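Local atomic coordinates of L-lysine 6-monooxygenase (Pseudomonas syringae pv. tomato, PDB entry 5CQF), a protein that probably hydroxylates the side-chain amine of L-lysine in siderophore biosynthesis, as an FAD-dependent, NADP-linked monooxygenase. Residues Ala52-Gln57 against Arg130-Val135. Residues are numbered along the deposited sequence; the frame is centred on the assembly and turned at random.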
ATOM      1  N   ALA A  52     -38.936 -12.957  -2.376  1.00 58.87           N
ATOM      2  CA  ALA A  52     -39.763 -12.364  -3.424  1.00 61.52           C
ATOM      3  C   ALA A  52     -39.133 -12.454  -4.808  1.00 62.50           C
ATOM      4  O   ALA A  52     -39.823 -12.684  -5.783  1.00 62.90           O
ATOM      5  CB  ALA A  52     -40.062 -10.915  -3.084  1.00 62.00           C
ATOM      6  N   ALA A  53     -37.823 -12.261  -4.874  1.00 65.02           N
ATOM      7  CA  ALA A  53     -37.076 -12.235  -6.128  1.00 69.93           C
ATOM      8  C   ALA A  53     -36.669 -13.634  -6.576  1.00 73.79           C
ATOM      9  O   ALA A  53     -36.758 -14.581  -5.802  1.00 74.48           O
ATOM     10  CB  ALA A  53     -35.832 -11.373  -5.963  1.00 70.13           C
ATOM     11  N   PRO A  54     -36.221 -13.767  -7.838  1.00 81.07           N
ATOM     12  CA  PRO A  54     -35.755 -15.068  -8.334  1.00 81.91           C
ATOM     13  C   PRO A  54     -34.316 -15.399  -7.962  1.00 77.27           C
ATOM     14  O   PRO A  54     -33.538 -14.521  -7.583  1.00 72.32           O
ATOM     15  CB  PRO A  54     -35.888 -14.943  -9.861  1.00 85.66           C
ATOM     16  CG  PRO A  54     -35.809 -13.483 -10.140  1.00 87.16           C
ATOM     17  CD  PRO A  54     -36.381 -12.783  -8.932  1.00 85.93           C
ATOM     18  N   ASP A  55     -33.995 -16.681  -8.100  1.00 77.71           N
ATOM     19  CA  ASP A  55     -32.680 -17.235  -7.805  1.00 77.02           C
ATOM     20  C   ASP A  55     -31.791 -16.979  -9.013  1.00 77.72           C
ATOM     21  O   ASP A  55     -31.674 -17.817  -9.909  1.00 76.50           O
ATOM     22  CB  ASP A  55     -32.845 -18.743  -7.543  1.00 80.70           C
ATOM     23  CG  ASP A  55     -31.590 -19.416  -7.016  1.00 78.29           C
ATOM     24  OD1 ASP A  55     -30.576 -18.739  -6.774  1.00 76.19           O
ATOM     25  OD2 ASP A  55     -31.646 -20.655  -6.840  1.00 76.91           O
ATOM     26  N   THR A  56     -31.181 -15.804  -9.048  1.00 77.68           N
ATOM     27  CA  THR A  56     -30.378 -15.409 -10.196  1.00 82.21           C
ATOM     28  C   THR A  56     -29.148 -14.618  -9.755  1.00 82.03           C
ATOM     29  O   THR A  56     -29.169 -13.932  -8.730  1.00 81.12           O
ATOM     30  CB  THR A  56     -31.229 -14.601 -11.207  1.00 85.60           C
ATOM     31  OG1 THR A  56     -32.379 -15.372 -11.579  1.00 84.40           O
ATOM     32  CG2 THR A  56     -30.435 -14.269 -12.482  1.00 88.41           C
ATOM     33  N   GLN A  57     -28.072 -14.750 -10.526  1.00 83.78           N
ATOM     34  CA  GLN A  57     -26.844 -14.003 -10.294  1.00 84.09           C
ATOM     35  C   GLN A  57     -27.120 -12.501 -10.358  1.00 84.07           C
ATOM     36  O   GLN A  57     -26.671 -11.760  -9.501  1.00 82.58           O
ATOM     37  CB  GLN A  57     -25.775 -14.402 -11.318  1.00 86.14           C
ATOM     38  CG  GLN A  57     -24.370 -13.911 -10.989  1.00 92.17           C
ATOM     39  CD  GLN A  57     -23.333 -14.239 -12.069  1.00 96.55           C
ATOM     40  OE1 GLN A  57     -22.452 -13.421 -12.362  1.00 98.15           O
ATOM     41  NE2 GLN A  57     -23.425 -15.436 -12.657  1.00 94.01           N
ATOM     42  N   ARG A 130     -38.444 -20.885  -0.831  1.00 55.07           N
ATOM     43  CA  ARG A 130     -39.328 -20.669  -1.959  1.00 59.56           C
ATOM     44  C   ARG A 130     -39.070 -19.300  -2.563  1.00 59.13           C
ATOM     45  O   ARG A 130     -39.386 -18.280  -1.948  1.00 57.37           O
ATOM     46  CB  ARG A 130     -40.776 -20.802  -1.509  1.00 62.92           C
ATOM     47  CG  ARG A 130     -41.126 -22.223  -1.080  1.00 68.37           C
ATOM     48  CD  ARG A 130     -42.260 -22.225  -0.066  1.00 73.02           C
ATOM     49  NE  ARG A 130     -42.775 -23.560   0.240  1.00 77.65           N
ATOM     50  CZ  ARG A 130     -43.743 -24.183  -0.432  1.00 81.91           C
ATOM     51  NH1 ARG A 130     -44.132 -25.399  -0.052  1.00 83.85           N
ATOM     52  NH2 ARG A 130     -44.326 -23.607  -1.480  1.00 81.26           N
ATOM     53  N   PHE A 131     -38.475 -19.284  -3.757  1.00 61.93           N
ATOM     54  CA  PHE A 131     -38.245 -18.037  -4.508  1.00 65.71           C
ATOM     55  C   PHE A 131     -39.493 -17.587  -5.314  1.00 71.90           C
ATOM     56  O   PHE A 131     -40.495 -18.306  -5.383  1.00 70.99           O
ATOM     57  CB  PHE A 131     -37.051 -18.192  -5.445  1.00 65.22           C
ATOM     58  CG  PHE A 131     -35.747 -18.471  -4.744  1.00 64.55           C
ATOM     59  CD1 PHE A 131     -34.887 -17.432  -4.400  1.00 62.69           C
ATOM     60  CD2 PHE A 131     -35.357 -19.775  -4.453  1.00 63.20           C
ATOM     61  CE1 PHE A 131     -33.670 -17.686  -3.774  1.00 60.02           C
ATOM     62  CE2 PHE A 131     -34.149 -20.026  -3.813  1.00 61.48           C
ATOM     63  CZ  PHE A 131     -33.301 -18.984  -3.484  1.00 58.42           C
ATOM     64  N   ASP A 132     -39.432 -16.386  -5.901  1.00 76.68           N
ATOM     65  CA  ASP A 132     -40.568 -15.799  -6.648  1.00 79.30           C
ATOM     66  C   ASP A 132     -41.860 -15.861  -5.853  1.00 78.89           C
ATOM     67  O   ASP A 132     -42.943 -16.048  -6.406  1.00 85.39           O
ATOM     68  CB  ASP A 132     -40.744 -16.500  -7.989  1.00 82.51           C
ATOM     69  CG  ASP A 132     -39.512 -16.397  -8.844  1.00 83.92           C
ATOM     70  OD1 ASP A 132     -39.028 -15.257  -9.032  1.00 85.13           O
ATOM     71  OD2 ASP A 132     -39.018 -17.449  -9.298  1.00 83.37           O
ATOM     72  N   THR A 133     -41.724 -15.663  -4.550  1.00 74.95           N
ATOM     73  CA  THR A 133     -42.782 -15.906  -3.599  1.00 73.11           C
ATOM     74  C   THR A 133     -42.849 -14.711  -2.635  1.00 72.84           C
ATOM     75  O   THR A 133     -42.360 -14.790  -1.504  1.00 70.45           O
ATOM     76  CB  THR A 133     -42.509 -17.230  -2.860  1.00 71.45           C
ATOM     77  OG1 THR A 133     -42.269 -18.264  -3.821  1.00 72.12           O
ATOM     78  CG2 THR A 133     -43.668 -17.628  -1.978  1.00 70.66           C
ATOM     79  N   PRO A 134     -43.437 -13.584  -3.097  1.00 73.64           N
ATOM     80  CA  PRO A 134     -43.533 -12.370  -2.267  1.00 70.11           C
ATOM     81  C   PRO A 134     -44.545 -12.491  -1.134  1.00 67.17           C
ATOM     82  O   PRO A 134     -45.542 -13.185  -1.277  1.00 70.81           O
ATOM     83  CB  PRO A 134     -43.977 -11.293  -3.267  1.00 71.86           C
ATOM     84  CG  PRO A 134     -44.653 -12.053  -4.365  1.00 75.42           C
ATOM     85  CD  PRO A 134     -43.901 -13.341  -4.481  1.00 74.87           C
ATOM     86  N   VAL A 135     -44.291 -11.838  -0.008  1.00 62.09           N
ATOM     87  CA  VAL A 135     -45.287 -11.789   1.033  1.00 63.03           C
ATOM     88  C   VAL A 135     -46.076 -10.524   0.751  1.00 68.05           C
ATOM     89  O   VAL A 135     -45.497  -9.457   0.583  1.00 72.03           O
ATOM     90  CB  VAL A 135     -44.677 -11.779   2.430  1.00 57.84           C
ATOM     91  CG1 VAL A 135     -45.768 -11.798   3.490  1.00 57.80           C
ATOM     92  CG2 VAL A 135     -43.792 -12.984   2.585  1.00 58.06           C
TER
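Two loops at the C-terminal ends of neighbouring parallel strands, 47-50 and 129-130, meet here at the outer edge of the Rossmann-type sheet, with Phe131 and Asp132 of one loop lying against Ala53, Pro54 and Asp55 of the other. The Phe131 ring is gripped on a face and at its edge. Asp55 CB sits over the face, 3.8 Å from the centroid and only 4° off the ring normal, a CH-pi contact. With CG of Asp55 anti to its backbone N (chi1 -171°), CG comes 3.9 Å from Phe131 CZ. The carboxylate is stacked on the ring, the two planes 9° apart, and a salt bridge ties OD1 to Arg60 of helix 57-64. The edge of the Phe131 ring receives Ala53 O, near the ring plane and 3.7 Å from CD1.

That same oxygen accepts the hydrogen bond that joins 52-57 to 130-135, from Asp132 N at 3.2 Å; the N-H points almost straight at it, although the nitrogen stands well above the carbonyl plane. One residue earlier, Ala52 O takes a CA-H...O contact from Asp132 CA, and Ala52 CB packs on Pro134 CB. Asp132 OD1 rests 3.3 Å from Pro54 CB, its side chain crossing the proline at about a right angle. Past the backbone bonds of Glu51 with Arg130 and Thr133, the single Asp132-Ala53 bond thus continues the link, while the Arg60 guanidinium would partly offset the negative charge of Asp55, which on its own would be unfavourable over the pi face.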